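Local coordinates for protein LYND (Lyngbya aestuarii, PDB 4V1T) that probably catalyses the ATP- and magnesium-dependent cyclodehydration of cysteines to thiazolines in cyanobactin precursor peptides, as a YcaO-family enzyme, at residues Asp591-Asp596 with Leu675-Thr680; Arg564-Asp569 with Pro682-Gln687; Leu622-His627 with Val638-Gln643. All blocks are in the same frame, centred on the assembly; numbering follows the deposited sequence.

Contact 1: Asp591-Asp596 with Leu675-Thr680; sequences DLWVLD and LLPDTT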
loop_
_atom_site.group_PDB
_atom_site.type_symbol
_atom_site.label_atom_id
_atom_site.label_comp_id
_atom_site.label_asym_id
_atom_site.label_seq_id
_atom_site.Cartn_x
_atom_site.Cartn_y
_atom_site.Cartn_z
ATOM N N ASP B 591 -10.027 -0.280 -33.140
ATOM C CA ASP B 591 -8.799 -0.254 -33.923
ATOM C C ASP B 591 -7.892 0.798 -33.326
ATOM O O ASP B 591 -8.368 1.806 -32.799
ATOM C CB ASP B 591 -9.081 0.072 -35.390
ATOM C CG ASP B 591 -9.555 -1.134 -36.179
ATOM O OD1 ASP B 591 -9.037 -2.259 -35.959
ATOM O OD2 ASP B 591 -10.444 -0.947 -37.033
ATOM N N LEU B 592 -6.588 0.556 -33.407
ATOM C CA LEU B 592 -5.594 1.479 -32.873
ATOM C C LEU B 592 -4.445 1.654 -33.851
ATOM O O LEU B 592 -3.831 0.678 -34.291
ATOM C CB LEU B 592 -5.069 0.969 -31.535
ATOM C CG LEU B 592 -3.952 1.788 -30.885
ATOM C CD1 LEU B 592 -4.450 3.156 -30.472
ATOM C CD2 LEU B 592 -3.390 1.033 -29.691
ATOM N N TRP B 593 -4.159 2.905 -34.186
ATOM C CA TRP B 593 -3.037 3.231 -35.048
ATOM C C TRP B 593 -2.377 4.511 -34.574
ATOM O O TRP B 593 -2.925 5.225 -33.736
ATOM C CB TRP B 593 -3.491 3.359 -36.506
ATOM C CG TRP B 593 -4.458 4.462 -36.750
ATOM C CD1 TRP B 593 -4.168 5.732 -37.153
ATOM C CD2 TRP B 593 -5.879 4.400 -36.609
ATOM N NE1 TRP B 593 -5.319 6.462 -37.282
ATOM C CE2 TRP B 593 -6.386 5.667 -36.953
ATOM C CE3 TRP B 593 -6.774 3.391 -36.231
ATOM C CZ2 TRP B 593 -7.751 5.959 -36.921
ATOM C CZ3 TRP B 593 -8.129 3.684 -36.198
ATOM C CH2 TRP B 593 -8.604 4.962 -36.549
ATOM N N VAL B 594 -1.206 4.801 -35.131
ATOM C CA VAL B 594 -0.425 5.967 -34.732
ATOM C C VAL B 594 -0.045 6.817 -35.939
ATOM O O VAL B 594 0.317 6.280 -36.988
ATOM C CB VAL B 594 0.846 5.534 -33.973
ATOM C CG1 VAL B 594 1.725 6.730 -33.631
ATOM C CG2 VAL B 594 0.467 4.783 -32.712
ATOM N N LEU B 595 -0.123 8.139 -35.773
ATOM C CA LEU B 595 0.290 9.093 -36.812
ATOM C C LEU B 595 1.568 9.840 -36.430
ATOM O O LEU B 595 1.793 10.135 -35.264
ATOM C CB LEU B 595 -0.814 10.119 -37.069
ATOM C CG LEU B 595 -2.184 9.603 -37.493
ATOM C CD1 LEU B 595 -3.097 10.787 -37.711
ATOM C CD2 LEU B 595 -2.110 8.738 -38.742
ATOM N N ASP B 596 2.389 10.153 -37.423
ATOM C CA ASP B 596 3.604 10.931 -37.201
ATOM C C ASP B 596 3.297 12.431 -37.259
ATOM O O ASP B 596 2.763 12.911 -38.248
ATOM C CB ASP B 596 4.662 10.576 -38.245
ATOM C CG ASP B 596 5.885 11.472 -38.158
ATOM O OD1 ASP B 596 6.787 11.161 -37.358
ATOM O OD2 ASP B 596 5.938 12.493 -38.881
ATOM N N LEU B 675 -7.709 12.034 -39.584
ATOM C CA LEU B 675 -7.452 11.172 -38.434
ATOM C C LEU B 675 -6.835 9.842 -38.842
ATOM O O LEU B 675 -6.081 9.243 -38.077
ATOM C CB LEU B 675 -8.740 10.908 -37.657
ATOM C CG LEU B 675 -9.323 12.059 -36.834
ATOM C CD1 LEU B 675 -10.561 11.568 -36.106
ATOM C CD2 LEU B 675 -8.324 12.622 -35.838
ATOM N N LEU B 676 -7.163 9.368 -40.039
ATOM C CA LEU B 676 -6.633 8.097 -40.500
ATOM C C LEU B 676 -5.443 8.362 -41.408
ATOM O O LEU B 676 -5.349 9.424 -42.021
ATOM C CB LEU B 676 -7.716 7.265 -41.190
ATOM C CG LEU B 676 -8.398 7.838 -42.424
ATOM C CD1 LEU B 676 -7.604 7.500 -43.682
ATOM C CD2 LEU B 676 -9.814 7.292 -42.514
ATOM N N PRO B 677 -4.505 7.412 -41.479
ATOM C CA PRO B 677 -3.300 7.673 -42.262
ATOM C C PRO B 677 -3.562 7.686 -43.759
ATOM O O PRO B 677 -4.438 6.964 -44.236
ATOM C CB PRO B 677 -2.389 6.514 -41.878
ATOM C CG PRO B 677 -3.327 5.401 -41.526
ATOM C CD PRO B 677 -4.512 6.060 -40.893
ATOM N N ASP B 678 -2.818 8.502 -44.495
ATOM C CA ASP B 678 -2.940 8.480 -45.947
ATOM C C ASP B 678 -2.012 7.404 -46.482
ATOM O O ASP B 678 -0.803 7.418 -46.233
ATOM C CB ASP B 678 -2.645 9.847 -46.577
ATOM C CG ASP B 678 -1.230 10.304 -46.351
ATOM O OD1 ASP B 678 -0.702 10.080 -45.236
ATOM O OD2 ASP B 678 -0.655 10.893 -47.296
ATOM N N THR B 679 -2.597 6.451 -47.199
ATOM C CA THR B 679 -1.850 5.349 -47.777
ATOM C C THR B 679 -0.997 5.812 -48.957
ATOM O O THR B 679 -0.281 5.019 -49.560
ATOM C CB THR B 679 -2.795 4.224 -48.231
ATOM O OG1 THR B 679 -3.869 4.780 -48.999
ATOM C CG2 THR B 679 -3.373 3.503 -47.029
ATOM N N THR B 680 -1.085 7.096 -49.280
ATOM C CA THR B 680 -0.232 7.711 -50.287
ATOM C C THR B 680 1.227 7.688 -49.841
ATOM O O THR B 680 2.126 7.546 -50.663
ATOM C CB THR B 680 -0.659 9.173 -50.556
ATOM O OG1 THR B 680 -2.029 9.201 -50.971
ATOM C CG2 THR B 680 0.200 9.812 -51.637
#

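Contact 2: Arg564-Asp569 with Pro682-Gln687; sequences RRPAVD and PLKTAQ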
loop_
_atom_site.group_PDB
_atom_site.type_symbol
_atom_site.label_atom_id
_atom_site.label_comp_id
_atom_site.label_asym_id
_atom_site.label_seq_id
_atom_site.Cartn_x
_atom_site.Cartn_y
_atom_site.Cartn_z
ATOM N N ARG B 564 -2.884 15.503 -43.817
ATOM C CA ARG B 564 -2.858 14.055 -43.962
ATOM C C ARG B 564 -1.464 13.550 -43.597
ATOM O O ARG B 564 -0.485 13.937 -44.220
ATOM C CB ARG B 564 -3.229 13.639 -45.391
ATOM C CG ARG B 564 -4.560 14.190 -45.891
ATOM C CD ARG B 564 -5.765 13.656 -45.117
ATOM N NE ARG B 564 -6.113 12.287 -45.511
ATOM C CZ ARG B 564 -5.723 11.179 -44.883
ATOM N NH1 ARG B 564 -4.960 11.239 -43.802
ATOM N NH2 ARG B 564 -6.100 9.989 -45.343
ATOM N N ARG B 565 -1.384 12.692 -42.588
ATOM C CA ARG B 565 -0.104 12.227 -42.072
ATOM C C ARG B 565 0.072 10.731 -42.292
ATOM O O ARG B 565 -0.908 9.973 -42.328
ATOM C CB ARG B 565 0.009 12.542 -40.575
ATOM C CG ARG B 565 -0.129 14.020 -40.212
ATOM C CD ARG B 565 0.954 14.867 -40.862
ATOM N NE ARG B 565 2.289 14.371 -40.541
ATOM C CZ ARG B 565 3.348 14.484 -41.335
ATOM N NH1 ARG B 565 3.248 15.078 -42.510
ATOM N NH2 ARG B 565 4.516 13.987 -40.953
ATOM N N PRO B 566 1.331 10.285 -42.419
ATOM C CA PRO B 566 1.597 8.853 -42.558
ATOM C C PRO B 566 1.458 8.095 -41.240
ATOM O O PRO B 566 1.713 8.668 -40.179
ATOM C CB PRO B 566 3.045 8.819 -43.045
ATOM C CG PRO B 566 3.661 10.027 -42.433
ATOM C CD PRO B 566 2.574 11.076 -42.395
ATOM N N ALA B 567 1.073 6.824 -41.309
ATOM C CA ALA B 567 1.021 5.980 -40.119
ATOM C C ALA B 567 2.420 5.532 -39.709
ATOM O O ALA B 567 3.403 5.778 -40.417
ATOM C CB ALA B 567 0.137 4.761 -40.349
ATOM N N VAL B 568 2.479 4.863 -38.562
ATOM C CA VAL B 568 3.725 4.334 -38.014
ATOM C C VAL B 568 3.661 2.815 -37.960
ATOM O O VAL B 568 2.753 2.250 -37.355
ATOM C CB VAL B 568 3.998 4.891 -36.600
ATOM C CG1 VAL B 568 5.323 4.374 -36.059
ATOM C CG2 VAL B 568 3.997 6.417 -36.625
ATOM N N ASP B 569 4.623 2.157 -38.601
ATOM C CA ASP B 569 4.771 0.713 -38.491
ATOM C C ASP B 569 5.279 0.383 -37.096
ATOM O O ASP B 569 6.472 0.513 -36.798
ATOM C CB ASP B 569 5.729 0.179 -39.552
ATOM C CG ASP B 569 5.989 -1.315 -39.413
ATOM O OD1 ASP B 569 5.221 -2.014 -38.718
ATOM O OD2 ASP B 569 6.980 -1.787 -40.003
ATOM N N PRO B 682 4.508 6.299 -47.318
ATOM C CA PRO B 682 4.993 5.067 -46.699
ATOM C C PRO B 682 4.861 5.091 -45.180
ATOM O O PRO B 682 4.708 6.157 -44.581
ATOM C CB PRO B 682 6.465 5.016 -47.123
ATOM C CG PRO B 682 6.847 6.435 -47.314
ATOM C CD PRO B 682 5.615 7.119 -47.845
ATOM N N LEU B 683 4.909 3.914 -44.568
ATOM C CA LEU B 683 4.867 3.803 -43.123
ATOM C C LEU B 683 6.165 4.310 -42.528
ATOM O O LEU B 683 7.239 4.039 -43.051
ATOM C CB LEU B 683 4.632 2.353 -42.699
ATOM C CG LEU B 683 3.309 1.740 -43.147
ATOM C CD1 LEU B 683 3.280 0.252 -42.843
ATOM C CD2 LEU B 683 2.146 2.444 -42.474
ATOM N N LYS B 684 6.058 5.057 -41.437
ATOM C CA LYS B 684 7.231 5.517 -40.706
ATOM C C LYS B 684 7.874 4.358 -39.951
ATOM O O LYS B 684 7.195 3.629 -39.237
ATOM C CB LYS B 684 6.841 6.624 -39.726
ATOM C CG LYS B 684 6.466 7.928 -40.399
ATOM C CD LYS B 684 7.705 8.657 -40.895
ATOM C CE LYS B 684 7.353 9.670 -41.961
ATOM N NZ LYS B 684 8.473 10.609 -42.213
ATOM N N THR B 685 9.184 4.200 -40.111
ATOM C CA THR B 685 9.920 3.124 -39.449
ATOM C C THR B 685 10.826 3.713 -38.375
ATOM O O THR B 685 11.032 4.925 -38.318
ATOM C CB THR B 685 10.773 2.300 -40.449
ATOM O OG1 THR B 685 11.776 3.131 -41.040
ATOM C CG2 THR B 685 9.893 1.716 -41.547
ATOM N N ALA B 686 11.366 2.844 -37.531
ATOM C CA ALA B 686 12.207 3.273 -36.423
ATOM C C ALA B 686 13.412 4.084 -36.891
ATOM O O ALA B 686 13.870 4.995 -36.190
ATOM C CB ALA B 686 12.672 2.060 -35.629
ATOM N N GLN B 687 13.932 3.754 -38.071
ATOM C CA GLN B 687 15.147 4.401 -38.561
ATOM C C GLN B 687 14.888 5.809 -39.099
ATOM O O GLN B 687 15.825 6.585 -39.289
ATOM C CB GLN B 687 15.807 3.552 -39.643
ATOM C CG GLN B 687 14.995 3.442 -40.919
ATOM C CD GLN B 687 15.842 3.090 -42.129
ATOM O OE1 GLN B 687 17.072 3.175 -42.098
ATOM N NE2 GLN B 687 15.182 2.694 -43.207
#

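Contact 3: Leu622-His627 with Val638-Gln643; sequences LGFGAH and VTEVNQ. With MG (magnesium ion), chain N.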
loop_
_atom_site.group_PDB
_atom_site.type_symbol
_atom_site.label_atom_id
_atom_site.label_comp_id
_atom_site.label_asym_id
_atom_site.label_seq_id
_atom_site.Cartn_x
_atom_site.Cartn_y
_atom_site.Cartn_z
ATOM N N LEU B 622 -8.132 10.014 -28.929
ATOM C CA LEU B 622 -6.765 10.144 -29.350
ATOM C C LEU B 622 -5.883 10.626 -28.202
ATOM O O LEU B 622 -6.372 11.125 -27.183
ATOM C CB LEU B 622 -6.687 11.071 -30.560
ATOM C CG LEU B 622 -7.547 12.320 -30.471
ATOM C CD1 LEU B 622 -6.837 13.335 -29.616
ATOM C CD2 LEU B 622 -7.836 12.885 -31.848
ATOM N N GLY B 623 -4.581 10.449 -28.366
ATOM C CA GLY B 623 -3.621 10.769 -27.327
ATOM C C GLY B 623 -2.301 11.121 -27.967
ATOM O O GLY B 623 -1.996 10.653 -29.063
ATOM N N PHE B 624 -1.522 11.953 -27.286
ATOM C CA PHE B 624 -0.304 12.503 -27.871
ATOM C C PHE B 624 0.908 12.270 -26.997
ATOM O O PHE B 624 0.792 12.015 -25.792
ATOM C CB PHE B 624 -0.459 13.999 -28.079
ATOM C CG PHE B 624 -1.788 14.399 -28.604
ATOM C CD1 PHE B 624 -2.170 14.053 -29.881
ATOM C CD2 PHE B 624 -2.653 15.146 -27.820
ATOM C CE1 PHE B 624 -3.395 14.443 -30.370
ATOM C CE2 PHE B 624 -3.874 15.541 -28.300
ATOM C CZ PHE B 624 -4.246 15.194 -29.579
ATOM N N GLY B 625 2.074 12.375 -27.618
ATOM C CA GLY B 625 3.335 12.217 -26.920
ATOM C C GLY B 625 4.481 12.657 -27.806
ATOM O O GLY B 625 4.449 12.466 -29.019
ATOM N N ALA B 626 5.485 13.271 -27.196
ATOM C CA ALA B 626 6.710 13.621 -27.889
ATOM C C ALA B 626 7.879 13.359 -26.960
ATOM O O ALA B 626 7.769 13.521 -25.749
ATOM C CB ALA B 626 6.690 15.085 -28.329
ATOM N N HIS B 627 8.995 12.934 -27.539
ATOM C CA HIS B 627 10.182 12.600 -26.766
ATOM C C HIS B 627 11.347 12.498 -27.733
ATOM O O HIS B 627 11.128 12.352 -28.934
ATOM C CB HIS B 627 9.978 11.277 -26.023
ATOM C CG HIS B 627 10.890 11.094 -24.851
ATOM N ND1 HIS B 627 12.080 10.406 -24.935
ATOM C CD2 HIS B 627 10.781 11.502 -23.567
ATOM C CE1 HIS B 627 12.667 10.398 -23.752
ATOM N NE2 HIS B 627 11.901 11.059 -22.904
ATOM N N VAL B 638 0.203 6.428 -26.975
ATOM C CA VAL B 638 -0.692 5.283 -26.973
ATOM C C VAL B 638 -1.207 4.946 -25.573
ATOM O O VAL B 638 -2.290 4.380 -25.443
ATOM C CB VAL B 638 -0.000 4.065 -27.604
ATOM C CG1 VAL B 638 1.013 3.420 -26.639
ATOM C CG2 VAL B 638 -1.027 3.073 -28.043
ATOM N N THR B 639 -0.441 5.284 -24.531
ATOM C CA THR B 639 -0.914 5.082 -23.160
ATOM C C THR B 639 -1.884 6.201 -22.768
ATOM O O THR B 639 -2.703 6.044 -21.860
ATOM C CB THR B 639 0.241 5.019 -22.139
ATOM O OG1 THR B 639 1.102 6.140 -22.316
ATOM C CG2 THR B 639 1.041 3.738 -22.300
ATOM N N GLU B 640 -1.801 7.329 -23.458
ATOM C CA GLU B 640 -2.750 8.403 -23.215
ATOM C C GLU B 640 -4.130 8.047 -23.795
ATOM O O GLU B 640 -5.159 8.433 -23.226
ATOM C CB GLU B 640 -2.250 9.733 -23.812
ATOM C CG GLU B 640 -2.807 10.950 -23.089
ATOM C CD GLU B 640 -2.122 12.241 -23.468
ATOM O OE1 GLU B 640 -2.409 12.795 -24.560
ATOM O OE2 GLU B 640 -1.295 12.703 -22.656
ATOM N N VAL B 641 -4.159 7.319 -24.916
ATOM C CA VAL B 641 -5.445 6.940 -25.504
ATOM C C VAL B 641 -6.070 5.913 -24.582
ATOM O O VAL B 641 -7.286 5.915 -24.397
ATOM C CB VAL B 641 -5.361 6.411 -26.978
ATOM C CG1 VAL B 641 -4.317 7.160 -27.777
ATOM C CG2 VAL B 641 -5.083 4.933 -27.044
ATOM N N ASN B 642 -5.232 5.045 -24.006
ATOM C CA ASN B 642 -5.671 4.114 -22.967
ATOM C C ASN B 642 -6.311 4.881 -21.829
ATOM O O ASN B 642 -7.433 4.589 -21.414
ATOM C CB ASN B 642 -4.498 3.296 -22.407
ATOM C CG ASN B 642 -3.961 2.273 -23.390
ATOM O OD1 ASN B 642 -4.613 1.921 -24.370
ATOM N ND2 ASN B 642 -2.758 1.771 -23.115
ATOM N N GLN B 643 -5.574 5.873 -21.343
ATOM C CA GLN B 643 -5.983 6.698 -20.212
ATOM C C GLN B 643 -7.334 7.379 -20.442
ATOM O O GLN B 643 -8.211 7.350 -19.582
ATOM C CB GLN B 643 -4.894 7.746 -19.951
ATOM C CG GLN B 643 -5.184 8.753 -18.860
ATOM C CD GLN B 643 -4.051 9.756 -18.707
ATOM O OE1 GLN B 643 -3.490 10.233 -19.691
ATOM N NE2 GLN B 643 -3.703 10.076 -17.472
HETATM MG MG MG N . -0.236 14.407 -22.284
HETATM O O HOH W 1 1.149 13.468 -23.575
HETATM O O HOH W 2 -1.148 15.085 -24.235
HETATM O O HOH W 3 1.067 15.975 -22.571
#

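Contact 1: Asp591-Asp596 with Leu675-Thr680
The carbonyl oxygen of L675 is where the loop 675-680 meets the strand 591-596, and W593 and L595 reach it together. W593 is turned into the crowded position, with CG between its own backbone N and carbonyl carbon (chi1 63°), which turns the indole so that its NE1 edge reaches the loop. Its N-H then points along the ring plane, and NE1 donates to L675 O at 3.0 Å in a nearly straight bond (162°). The acceptor lies at the ring edge, and the donor arrives in the carbonyl plane on a lone pair. Two residues along the same strand face, L595 sends CD1 against this oxygen, 3.4 Å from L675 O. Its other methyl, CD2, packs 3.9 Å from P677 CB and also lies at the edge of the indole. The pyrrolidine ring of P677 crosses both side chains at about a right angle, and its CD sits 3.8 Å from W593 CD1. An alanine in place of W593 would probably leave the L675 carbonyl without this N-H donor and remove the ring carbons that P677 CD packs against.

Beyond this tight patch the contact thins quickly. At L676 the bond to CB points away from the strand, and CB stands 4.5 Å from W593 CZ2, while the carbonyl of L676 is taken by R564 NH1. After P677 the loop leaves the strand: D678 bonds Q681 instead, and T679 and T680 are exposed to solvent. The buried end is covered differently, since W558 of helix 538-561 touches both L595 and L675. The arrangement is that of a loop closing over one face of an edge strand, here the outer strand 590-596 of a three-stranded antiparallel sheet in the YcaO domain.

Contact 2: Arg564-Asp569 with Pro682-Gln687
A single parallel beta bridge, too short to make a sheet, joins two loops of the YcaO domain here, with V568 opposite K684 and their CA atoms 4.6 Å apart. P682 enters first, through its backbone: its O lies 3.5 Å from P566 CB. L683 follows with its side chain laid across the other loop, CD2 against A567 CB at 3.7 Å and CB beside D569 CB at 4.0 Å. K684 carries the bridge. Its N-H points straight at the A567 carbonyl (N to O 2.9 Å, 178°), and its own O accepts the N-H of D569 in a more bent bond, 3.0 Å from D569 N. The K684 side chain bends at chi2 (-76°), so that CE comes to rest 3.7 Å from P566 CG. Near its tip, NZ is 5.4 Å from R565 NH2, a like charge that is probably offset by an acidic partner of R565 outside the two segments. At T685 the chain turns off, its backbone N bonded to OD2 of D688. A 3-10 segment starts at A686, whose N makes a weak hydrogen bond to S572 OG, a hydroxyl also hydrogen-bonded to D569 O.

Contact 3: Leu622-His627 with Val638-Gln643
E640 projects from helix 630-649 toward the edge strand 621-626, and one side chain joins the two elements to a magnesium ion. The axes of strand 622-626 and helix 638-643 run roughly antiparallel, at 146°, with the helix close because G623 lies directly beneath: a beta carbon there would fall 2.8 Å from V641 N and clash. V641 uses the same closeness, setting its CG1 3.4 Å from G623 N. The E640 CB rests over the glycine, 3.9 Å from G623 CA. From CB the chain runs with CG anti to the backbone N and stays extended to CD, which brings the carboxylate past the strand. At the tip the two oxygens divide the work. OE1 takes the N-H of F624 in an almost straight bond (3.0 Å from F624 N, 175°), the donor approaching from 51° above the carboxylate plane rather than within it. Water 2 also donates to this oxygen, 2.6 Å from OE1, while lying in the plane of the F624 ring at its edge. OE2 binds the metal directly, 2.0 Å from MG, and meets the ammonium group of K409 as well.

The backbone of F624 serves the site a second time, because its O accepts a hydrogen from water 1, 2.7 Å away, and that water is itself a magnesium ligand. Waters 1, 2 and 3 and E640 OE2 supply four of the six ligands of the ion, the other two coming from elsewhere. E640 belongs to the ADP pocket, its side chain about 3 Å from the nucleotide. With a metal, a lysine, a backbone N-H and a water all directed at it, the buried carboxylate is likely to be held ionised, and its orientation fixed by the strand, as suits a magnesium ligand beside a nucleotide.

How the contacts relate
Along the chain the three contacts are nested: contact 2 closes the longest loop, contact 1 lies inside it and contact 3 innermost. All belong to the YcaO domain. Contacts 1 and 2 are neighbours, centres about 8 Å apart, joined by the D596-R565 salt bridge and by P677 packing on A567. Contacts 1 and 3 sit on the two outer strands of the same three-stranded antiparallel sheet, their centres about 14 Å apart, where L592 packs on V638 and V641 and L675 meets L622. Contacts 2 and 3 do not touch, their centres lying about 17 Å apart. The order thus runs from a partly solvent-exposed loop pairing, through the sheet, to the buried magnesium and nucleotide site.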